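Local coordinates for protein putative TetR-family transcriptional regulator (Bordetella parapertussis 12822, PDB 3CCY) that probably binds operator DNA as a dimer through a helix-turn-helix domain and regulates transcription, most likely as a repressor of the TetR family, at residues D17-R22 with H53-K58; T114-D117 with Q123-A126; A136-A141 with L162-I167. All coordinates share one frame; numbering follows the deposited sequence. Where two conformers were deposited one is given.

Overall arrangement
The three contacts come one after another along an almost wholly helical chain, without interleaving. Contact 1 packs helix 15-29 against the loop that leads into helix 58-81, in the TetR-type N-terminal DNA-binding family region. Contacts 2 and 3 belong to the C-terminal, TetR_C-like part and share helix 122-145: one sits near its start, the other farther along, with centres about 19 Å apart. Contact 2 is about 18 Å from contact 1, centre to centre, whereas contacts 1 and 3 lie on opposite sides of the chain's centre, about 32 Å apart. The series therefore runs from the DNA-binding end towards the region where two subunits meet.

Contact 1 of 3, residues D17-R22 with H53-K58; sequences DTIIER and HYFDSK
F55 pushes its ring against I19 and I20, two neighbouring residues on helix 15-29, and together with Y54 pins the end of the loop before helix 58-81 to that helix. Its CE1 lies 3.8 Å from I19 CG2, and its CZ reaches I20 CD1 at 3.5 Å, so the far end of the ring is shared between the two isoleucines. Both approaches to the ring are oblique. The F55 and I19 side chains run antiparallel past one another, while I20 lies roughly perpendicular to F55.

The branching of I19 lets one residue serve two rings. A chi1 of -58° sets CG1 beside the backbone N and leaves CG2 anti to it, facing F55, while the CG1 branch carries CD1 across to Y54, where it meets CD2 at 3.5 Å. I20 uses its longer branch instead, with both CG1 and CD1 close to F55 CZ. H53 CD2 lies 3.7 Å above one face of the Y54 ring, displaced toward its rim.

All the contacts across this interface are apolar, and F55, I19 and I20 are buried. Around them, V61 of helix 58-81 touches both I20 and F55, and I40 of helix 37-43 touches I19, so three helices converge here. Just beyond F55, S57 occupies the N-cap position of helix 58-81, its OG bonded to the backbone N of E59. Y54 and F55 close the predicted helix-turn-helix segment, and their packing on helix 15-29 is characteristic of the three-helix DNA-binding domain of TetR-family regulators, in which the first helix backs the helix-turn-helix.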
loop_
_atom_site.group_PDB
_atom_site.type_symbol
_atom_site.label_atom_id
_atom_site.label_comp_id
_atom_site.label_asym_id
_atom_site.label_seq_id
_atom_site.Cartn_x
_atom_site.Cartn_y
_atom_site.Cartn_z
ATOM N N ASP A 17 26.002 10.953 -1.888
ATOM C CA ASP A 17 24.964 10.407 -1.016
ATOM C C ASP A 17 24.088 11.479 -0.383
ATOM O O ASP A 17 22.977 11.185 0.043
ATOM C CB ASP A 17 25.578 9.536 0.087
ATOM C CG ASP A 17 26.951 9.001 -0.281
ATOM O OD1 ASP A 17 27.096 8.368 -1.360
ATOM O OD2 ASP A 17 27.892 9.228 0.519
ATOM N N THR A 18 24.588 12.708 -0.306
ATOM C CA THR A 18 23.782 13.824 0.185
ATOM C C THR A 18 22.660 14.119 -0.811
ATOM O O THR A 18 21.507 14.298 -0.420
ATOM C CB THR A 18 24.629 15.090 0.425
ATOM O OG1 THR A 18 25.849 14.729 1.084
ATOM C CG2 THR A 18 23.866 16.104 1.281
ATOM N N ILE A 19 23.011 14.157 -2.098
ATOM C CA ILE A 19 22.040 14.322 -3.179
ATOM C C ILE A 19 20.988 13.217 -3.086
ATOM O O ILE A 19 19.796 13.502 -2.997
ATOM C CB ILE A 19 22.727 14.314 -4.576
ATOM C CG1 ILE A 19 23.774 15.431 -4.660
ATOM C CG2 ILE A 19 21.692 14.462 -5.694
ATOM C CD1 ILE A 19 24.936 15.108 -5.561
ATOM N N ILE A 20 21.452 11.970 -3.075
ATOM C CA ILE A 20 20.596 10.797 -2.931
ATOM C C ILE A 20 19.722 10.885 -1.677
ATOM O O ILE A 20 18.517 10.648 -1.747
ATOM C CB ILE A 20 21.431 9.477 -2.922
ATOM C CG1 ILE A 20 22.076 9.229 -4.290
ATOM C CG2 ILE A 20 20.570 8.279 -2.519
ATOM C CD1 ILE A 20 21.097 8.749 -5.362
ATOM N N GLU A 21 20.342 11.238 -0.547
ATOM C CA GLU A 21 19.665 11.367 0.748
ATOM C C GLU A 21 18.575 12.438 0.697
ATOM O O GLU A 21 17.446 12.212 1.141
ATOM C CB GLU A 21 20.688 11.724 1.842
ATOM C CG GLU A 21 20.220 11.505 3.299
ATOM C CD GLU A 21 21.338 11.752 4.340
ATOM O OE1 GLU A 21 21.236 11.188 5.461
ATOM O OE2 GLU A 21 22.310 12.498 4.043
ATOM N N ARG A 22 18.924 13.595 0.137
ATOM C CA ARG A 22 18.025 14.746 0.109
ATOM C C ARG A 22 16.891 14.562 -0.916
ATOM O O ARG A 22 15.742 14.937 -0.650
ATOM C CB ARG A 22 18.816 16.047 -0.118
ATOM C CG ARG A 22 18.499 17.139 0.899
ATOM C CD ARG A 22 19.452 17.127 2.100
ATOM N NE ARG A 22 20.454 18.198 2.012
ATOM C CZ ARG A 22 21.405 18.442 2.916
ATOM N NH1 ARG A 22 21.514 17.690 4.009
ATOM N NH2 ARG A 22 22.254 19.439 2.722
ATOM N N HIS A 53 27.501 16.702 -12.090
ATOM C CA HIS A 53 28.846 16.177 -11.840
ATOM C C HIS A 53 28.761 14.727 -11.350
ATOM O O HIS A 53 29.717 13.961 -11.488
ATOM C CB HIS A 53 29.568 17.057 -10.807
ATOM C CG HIS A 53 31.047 16.820 -10.717
ATOM N ND1 HIS A 53 31.968 17.569 -11.425
ATOM C CD2 HIS A 53 31.767 15.937 -9.982
ATOM C CE1 HIS A 53 33.188 17.145 -11.142
ATOM N NE2 HIS A 53 33.094 16.158 -10.266
ATOM N N TYR A 54 27.602 14.356 -10.802
ATOM C CA TYR A 54 27.389 13.015 -10.251
ATOM C C TYR A 54 26.267 12.248 -10.943
ATOM O O TYR A 54 26.287 11.014 -10.966
ATOM C CB TYR A 54 27.120 13.091 -8.743
ATOM C CG TYR A 54 28.083 13.989 -8.002
ATOM C CD1 TYR A 54 29.337 13.522 -7.595
ATOM C CD2 TYR A 54 27.748 15.309 -7.716
ATOM C CE1 TYR A 54 30.228 14.352 -6.918
ATOM C CE2 TYR A 54 28.632 16.149 -7.043
ATOM C CZ TYR A 54 29.868 15.665 -6.648
ATOM O OH TYR A 54 30.739 16.503 -5.982
ATOM N N PHE A 55 25.296 12.973 -11.497
ATOM C CA PHE A 55 24.115 12.356 -12.118
ATOM C C PHE A 55 23.730 13.000 -13.445
ATOM O O PHE A 55 23.789 14.225 -13.591
ATOM C CB PHE A 55 22.912 12.421 -11.174
ATOM C CG PHE A 55 23.104 11.677 -9.883
ATOM C CD1 PHE A 55 23.372 12.368 -8.705
ATOM C CD2 PHE A 55 22.997 10.285 -9.839
ATOM C CE1 PHE A 55 23.543 11.685 -7.500
ATOM C CE2 PHE A 55 23.169 9.596 -8.646
ATOM C CZ PHE A 55 23.442 10.296 -7.475
ATOM N N ASP A 56 23.303 12.172 -14.398
ATOM C CA ASP A 56 22.949 12.658 -15.741
ATOM C C ASP A 56 21.506 13.153 -15.841
ATOM O O ASP A 56 21.156 13.897 -16.754
ATOM C CB ASP A 56 23.180 11.567 -16.795
ATOM C CG ASP A 56 24.644 11.172 -16.932
ATOM O OD1 ASP A 56 24.890 9.983 -17.252
ATOM O OD2 ASP A 56 25.539 12.031 -16.727
ATOM N N SER A 57 20.672 12.733 -14.902
ATOM C CA SER A 57 19.253 13.025 -14.969
ATOM C C SER A 57 18.612 12.892 -13.591
ATOM O O SER A 57 19.209 12.345 -12.662
ATOM C CB SER A 57 18.579 12.079 -15.979
ATOM O OG SER A 57 17.160 12.160 -15.929
ATOM N N LYS A 58 17.399 13.420 -13.478
ATOM C CA LYS A 58 16.524 13.200 -12.344
ATOM C C LYS A 58 16.222 11.696 -12.239
ATOM O O LYS A 58 16.164 11.139 -11.137
ATOM C CB LYS A 58 15.251 14.020 -12.556
ATOM C CG LYS A 58 14.310 14.143 -11.378
ATOM C CD LYS A 58 13.059 14.906 -11.820
ATOM C CE LYS A 58 11.852 14.518 -10.978
ATOM N NZ LYS A 58 10.545 15.098 -11.455
#

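Contact 2 of 3, residues T114-D117 with Q123-A126; sequences TCLD and QRKA
The backbone comes nearest between L116, where helix 87-115 has given way to a short 3-10 segment, and R124, near the start of helix 122-145, with 6.4 Å between L116 CA and R124 CA. R124 dominates the meeting. Its chain first runs beside L116, with CG 3.4 Å from L116 O and 4.1 Å from L116 CG, the two side chains crossing obliquely. It then bends at chi3 (-130°), which carries the guanidinium on towards D117.

There NH1 donates a hydrogen bond to D117 O at 3.0 Å. The bond is moderately bent, 144° at the hydrogen. It arrives in the carbonyl plane, on a lone pair, although the oxygen itself stands 25° out of the guanidinium plane. R124 NE also approaches D117 CA, at 3.5 Å. The carbonyl oxygen of L116 lies near the edge of the same guanidinium.

The link is a short connection between successive helices of the all-helical C-terminal domain: only five residues separate the two segments, and the arginine of the incoming helix reaches back to a carbonyl of the 3-10 segment that follows helix 87-115. The carboxylate of D117 is not the partner of R124, since D117 OD2 remains 5.1 Å from R124 NH1, a separation at which the opposite charges may still attract weakly. The salt bridge of R124 is made instead by NH2 with E121, within the turn.

L116 supplies the apolar side. Beyond R124 its side chain packs on L127, I128 and Q131, farther along helix 122-145.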
loop_
_atom_site.group_PDB
_atom_site.type_symbol
_atom_site.label_atom_id
_atom_site.label_comp_id
_atom_site.label_asym_id
_atom_site.label_seq_id
_atom_site.Cartn_x
_atom_site.Cartn_y
_atom_site.Cartn_z
ATOM N N THR A 114 6.730 3.143 -4.067
ATOM C CA THR A 114 5.877 4.240 -4.557
ATOM C C THR A 114 6.255 4.850 -5.912
ATOM O O THR A 114 5.389 5.386 -6.609
ATOM C CB THR A 114 5.779 5.368 -3.468
ATOM O OG1 THR A 114 4.703 5.076 -2.564
ATOM C CG2 THR A 114 5.582 6.770 -4.073
ATOM N N CYS A 115 7.537 4.784 -6.279
ATOM C CA CYS A 115 8.067 5.621 -7.378
ATOM C C CYS A 115 8.602 4.878 -8.603
ATOM O O CYS A 115 9.069 5.506 -9.555
ATOM C CB CYS A 115 9.154 6.554 -6.850
ATOM S SG CYS A 115 8.555 8.038 -6.044
ATOM N N LEU A 116 8.542 3.550 -8.573
ATOM C CA LEU A 116 9.061 2.726 -9.658
ATOM C C LEU A 116 8.575 3.121 -11.071
ATOM O O LEU A 116 9.327 2.995 -12.038
ATOM C CB LEU A 116 8.782 1.246 -9.366
ATOM C CG LEU A 116 9.481 0.203 -10.237
ATOM C CD1 LEU A 116 10.986 0.421 -10.270
ATOM C CD2 LEU A 116 9.167 -1.182 -9.737
ATOM N N ASP A 117 7.339 3.615 -11.187
ATOM C CA ASP A 117 6.768 3.941 -12.504
ATOM C C ASP A 117 7.392 5.170 -13.162
ATOM O O ASP A 117 7.361 5.307 -14.391
ATOM C CB ASP A 117 5.233 4.065 -12.457
ATOM C CG ASP A 117 4.745 5.040 -11.395
ATOM O OD1 ASP A 117 5.122 4.875 -10.206
ATOM O OD2 ASP A 117 3.958 5.953 -11.746
ATOM N N GLN A 123 14.937 -0.225 -17.262
ATOM C CA GLN A 123 15.422 -0.165 -15.881
ATOM C C GLN A 123 14.299 -0.428 -14.890
ATOM O O GLN A 123 14.534 -0.956 -13.803
ATOM C CB GLN A 123 16.167 1.152 -15.586
ATOM C CG GLN A 123 15.415 2.432 -15.941
ATOM C CD GLN A 123 16.341 3.559 -16.366
ATOM O OE1 GLN A 123 16.616 4.477 -15.594
ATOM N NE2 GLN A 123 16.826 3.495 -17.603
ATOM N N ARG A 124 13.078 -0.070 -15.280
ATOM C CA ARG A 124 11.892 -0.391 -14.500
ATOM C C ARG A 124 11.829 -1.902 -14.345
ATOM O O ARG A 124 11.629 -2.408 -13.247
ATOM C CB ARG A 124 10.646 0.093 -15.219
ATOM C CG ARG A 124 9.503 0.492 -14.348
ATOM C CD ARG A 124 8.234 0.447 -15.158
ATOM N NE ARG A 124 7.453 1.673 -15.038
ATOM C CZ ARG A 124 6.441 2.001 -15.840
ATOM N NH1 ARG A 124 5.787 3.143 -15.654
ATOM N NH2 ARG A 124 6.080 1.196 -16.841
ATOM N N LYS A 125 12.032 -2.611 -15.451
ATOM C CA LYS A 125 11.890 -4.061 -15.468
ATOM C C LYS A 125 13.072 -4.811 -14.868
ATOM O O LYS A 125 12.902 -5.921 -14.362
ATOM C CB LYS A 125 11.581 -4.560 -16.877
ATOM C CG LYS A 125 10.142 -4.276 -17.309
ATOM C CD LYS A 125 9.916 -4.659 -18.760
ATOM C CE LYS A 125 8.445 -4.511 -19.153
ATOM N NZ LYS A 125 8.301 -4.666 -20.626
ATOM N N ALA A 126 14.263 -4.220 -14.941
ATOM C CA ALA A 126 15.401 -4.714 -14.170
ATOM C C ALA A 126 15.101 -4.642 -12.664
ATOM O O ALA A 126 15.421 -5.569 -11.921
ATOM C CB ALA A 126 16.655 -3.931 -14.502
#

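Contact 3 of 3, residues A136-A141 with L162-I167; sequences AYVRDA and LFFGMI
V138 meets F163 and F164, and this apolar packing is all that joins segments 136-141 and 162-167. The valine divides its two methyls between the rings: CG1 touches F163 CD2 at 3.8 Å, and CG2 lies 3.3 Å from F164 CZ, a tight approach. Its torsion (chi1 170°) turns CG1 opposite the backbone N and keeps CG2 beside it, which sends each methyl to a different phenylalanine. Both rings are met obliquely. The F164 and V138 side chains approach from opposite directions, and F164 CE2 comes within 3.7 Å of V138 CB, whereas F163 lies roughly perpendicular to the valine.

Other aromatic residues extend the packing. F98 of helix 87-115 touches both V138 and F164, and F163 meets the rings of F91 and, edge-to-face, F193. The nearby selenomethionine M166 packs on M166 of the second subunit, so this hydrophobic interior runs close to the dimer interface.

Charge pairing stays within the first helix. In one of two modelled conformers, and so with some doubt, R139 holds D140 through NE and NH2, both to OD1, at the surface, where the end of R139 leads away from the other helix.

With polar groups kept out of the interface and V138, F163 and F164 all buried, cohesion between the two segments rests on shape and burial.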
loop_
_atom_site.group_PDB
_atom_site.type_symbol
_atom_site.label_atom_id
_atom_site.label_comp_id
_atom_site.label_asym_id
_atom_site.label_seq_id
_atom_site.Cartn_x
_atom_site.Cartn_y
_atom_site.Cartn_z
ATOM N N ALA A 136 9.963 -13.780 -4.023
ATOM C CA ALA A 136 10.239 -15.220 -4.133
ATOM C C ALA A 136 10.844 -15.744 -2.821
ATOM O O ALA A 136 10.454 -16.809 -2.327
ATOM C CB ALA A 136 11.161 -15.528 -5.321
ATOM N N TYR A 137 11.756 -14.987 -2.238
ATOM C CA TYR A 137 12.350 -15.392 -0.971
ATOM C C TYR A 137 11.262 -15.605 0.096
ATOM O O TYR A 137 11.311 -16.564 0.855
ATOM C CB TYR A 137 13.369 -14.364 -0.464
ATOM C CG TYR A 137 14.698 -14.366 -1.190
ATOM C CD1 TYR A 137 15.233 -15.540 -1.684
ATOM C CD2 TYR A 137 15.451 -13.181 -1.338
ATOM C CE1 TYR A 137 16.460 -15.567 -2.333
ATOM C CE2 TYR A 137 16.721 -13.196 -1.998
ATOM C CZ TYR A 137 17.195 -14.399 -2.490
ATOM O OH TYR A 137 18.398 -14.487 -3.167
ATOM N N VAL A 138 10.299 -14.691 0.165
ATOM C CA VAL A 138 9.261 -14.755 1.188
ATOM C C VAL A 138 8.292 -15.919 0.881
ATOM O O VAL A 138 7.908 -16.670 1.780
ATOM C CB VAL A 138 8.474 -13.429 1.256
ATOM C CG1 VAL A 138 7.207 -13.588 2.183
ATOM C CG2 VAL A 138 9.429 -12.307 1.782
ATOM N N ARG A 139 7.906 -16.034 -0.382
ATOM C CA ARG A 139 6.999 -17.101 -0.814
ATOM C C ARG A 139 7.576 -18.455 -0.460
ATOM O O ARG A 139 6.876 -19.290 0.139
ATOM C CB ARG A 139 6.742 -17.060 -2.310
ATOM C CG ARG A 139 5.663 -18.079 -2.760
ATOM C CD ARG A 139 5.879 -18.538 -4.195
ATOM N NE ARG A 139 6.829 -19.649 -4.285
ATOM C CZ ARG A 139 6.559 -20.838 -4.813
ATOM N NH1 ARG A 139 5.355 -21.110 -5.327
ATOM N NH2 ARG A 139 7.498 -21.764 -4.823
ATOM N N ASP A 140 8.832 -18.658 -0.842
ATOM C CA ASP A 140 9.519 -19.920 -0.623
ATOM C C ASP A 140 9.655 -20.182 0.881
ATOM O O ASP A 140 9.508 -21.319 1.311
ATOM C CB ASP A 140 10.879 -19.948 -1.306
ATOM C CG ASP A 140 10.787 -19.990 -2.841
ATOM O OD1 ASP A 140 9.681 -20.047 -3.397
ATOM O OD2 ASP A 140 11.860 -19.982 -3.497
ATOM N N ALA A 141 9.899 -19.145 1.683
ATOM C CA ALA A 141 10.054 -19.355 3.139
ATOM C C ALA A 141 8.726 -19.760 3.789
ATOM O O ALA A 141 8.720 -20.562 4.730
ATOM C CB ALA A 141 10.612 -18.096 3.821
ATOM N N LEU A 162 -0.708 -11.203 0.110
ATOM C CA LEU A 162 -1.516 -10.715 1.234
ATOM C C LEU A 162 -0.607 -10.391 2.411
ATOM O O LEU A 162 -0.744 -9.345 3.040
ATOM C CB LEU A 162 -2.569 -11.727 1.639
ATOM C CG LEU A 162 -3.730 -11.837 0.630
ATOM C CD1 LEU A 162 -4.585 -13.086 0.881
ATOM C CD2 LEU A 162 -4.630 -10.517 0.573
ATOM N N PHE A 163 0.357 -11.277 2.646
ATOM C CA PHE A 163 1.398 -10.985 3.586
ATOM C C PHE A 163 2.154 -9.671 3.284
ATOM O O PHE A 163 2.305 -8.861 4.193
ATOM C CB PHE A 163 2.390 -12.127 3.709
ATOM C CG PHE A 163 3.591 -11.718 4.491
ATOM C CD1 PHE A 163 3.514 -11.641 5.883
ATOM C CD2 PHE A 163 4.735 -11.267 3.845
ATOM C CE1 PHE A 163 4.597 -11.178 6.626
ATOM C CE2 PHE A 163 5.806 -10.788 4.596
ATOM C CZ PHE A 163 5.717 -10.756 5.972
ATOM N N PHE A 164 2.705 -9.525 2.070
ATOM C CA PHE A 164 3.371 -8.257 1.679
ATOM C C PHE A 164 2.576 -6.982 1.940
ATOM O O PHE A 164 3.119 -5.975 2.374
ATOM C CB PHE A 164 3.886 -8.287 0.241
ATOM C CG PHE A 164 5.279 -8.862 0.147
ATOM C CD1 PHE A 164 6.359 -8.188 0.718
ATOM C CD2 PHE A 164 5.499 -10.107 -0.435
ATOM C CE1 PHE A 164 7.665 -8.723 0.670
ATOM C CE2 PHE A 164 6.803 -10.652 -0.475
ATOM C CZ PHE A 164 7.869 -9.958 0.070
ATOM N N GLY A 165 1.302 -7.026 1.632
ATOM C CA GLY A 165 0.361 -5.951 1.984
ATOM C C GLY A 165 0.420 -5.532 3.437
ATOM O O GLY A 165 0.466 -4.330 3.710
HETATM N N MSE A 166 0.371 -6.491 4.371
HETATM C CA MSE A 166 0.489 -6.144 5.801
HETATM C C MSE A 166 1.701 -5.320 6.106
HETATM O O MSE A 166 1.607 -4.338 6.848
HETATM C CB MSE A 166 0.651 -7.376 6.695
HETATM C CG MSE A 166 -0.483 -8.298 6.687
HETATM SE SE MSE A 166 -0.110 -9.656 8.110
HETATM C CE MSE A 166 -0.439 -11.137 7.144
ATOM N N ILE A 167 2.864 -5.786 5.627
ATOM C CA ILE A 167 4.113 -5.067 5.918
ATOM C C ILE A 167 4.399 -3.868 5.024
ATOM O O ILE A 167 4.965 -2.910 5.497
ATOM C CB ILE A 167 5.384 -6.002 5.956
ATOM C CG1 ILE A 167 5.604 -6.794 4.664
ATOM C CG2 ILE A 167 5.361 -6.920 7.168
ATOM C CD1 ILE A 167 7.080 -7.289 4.638
#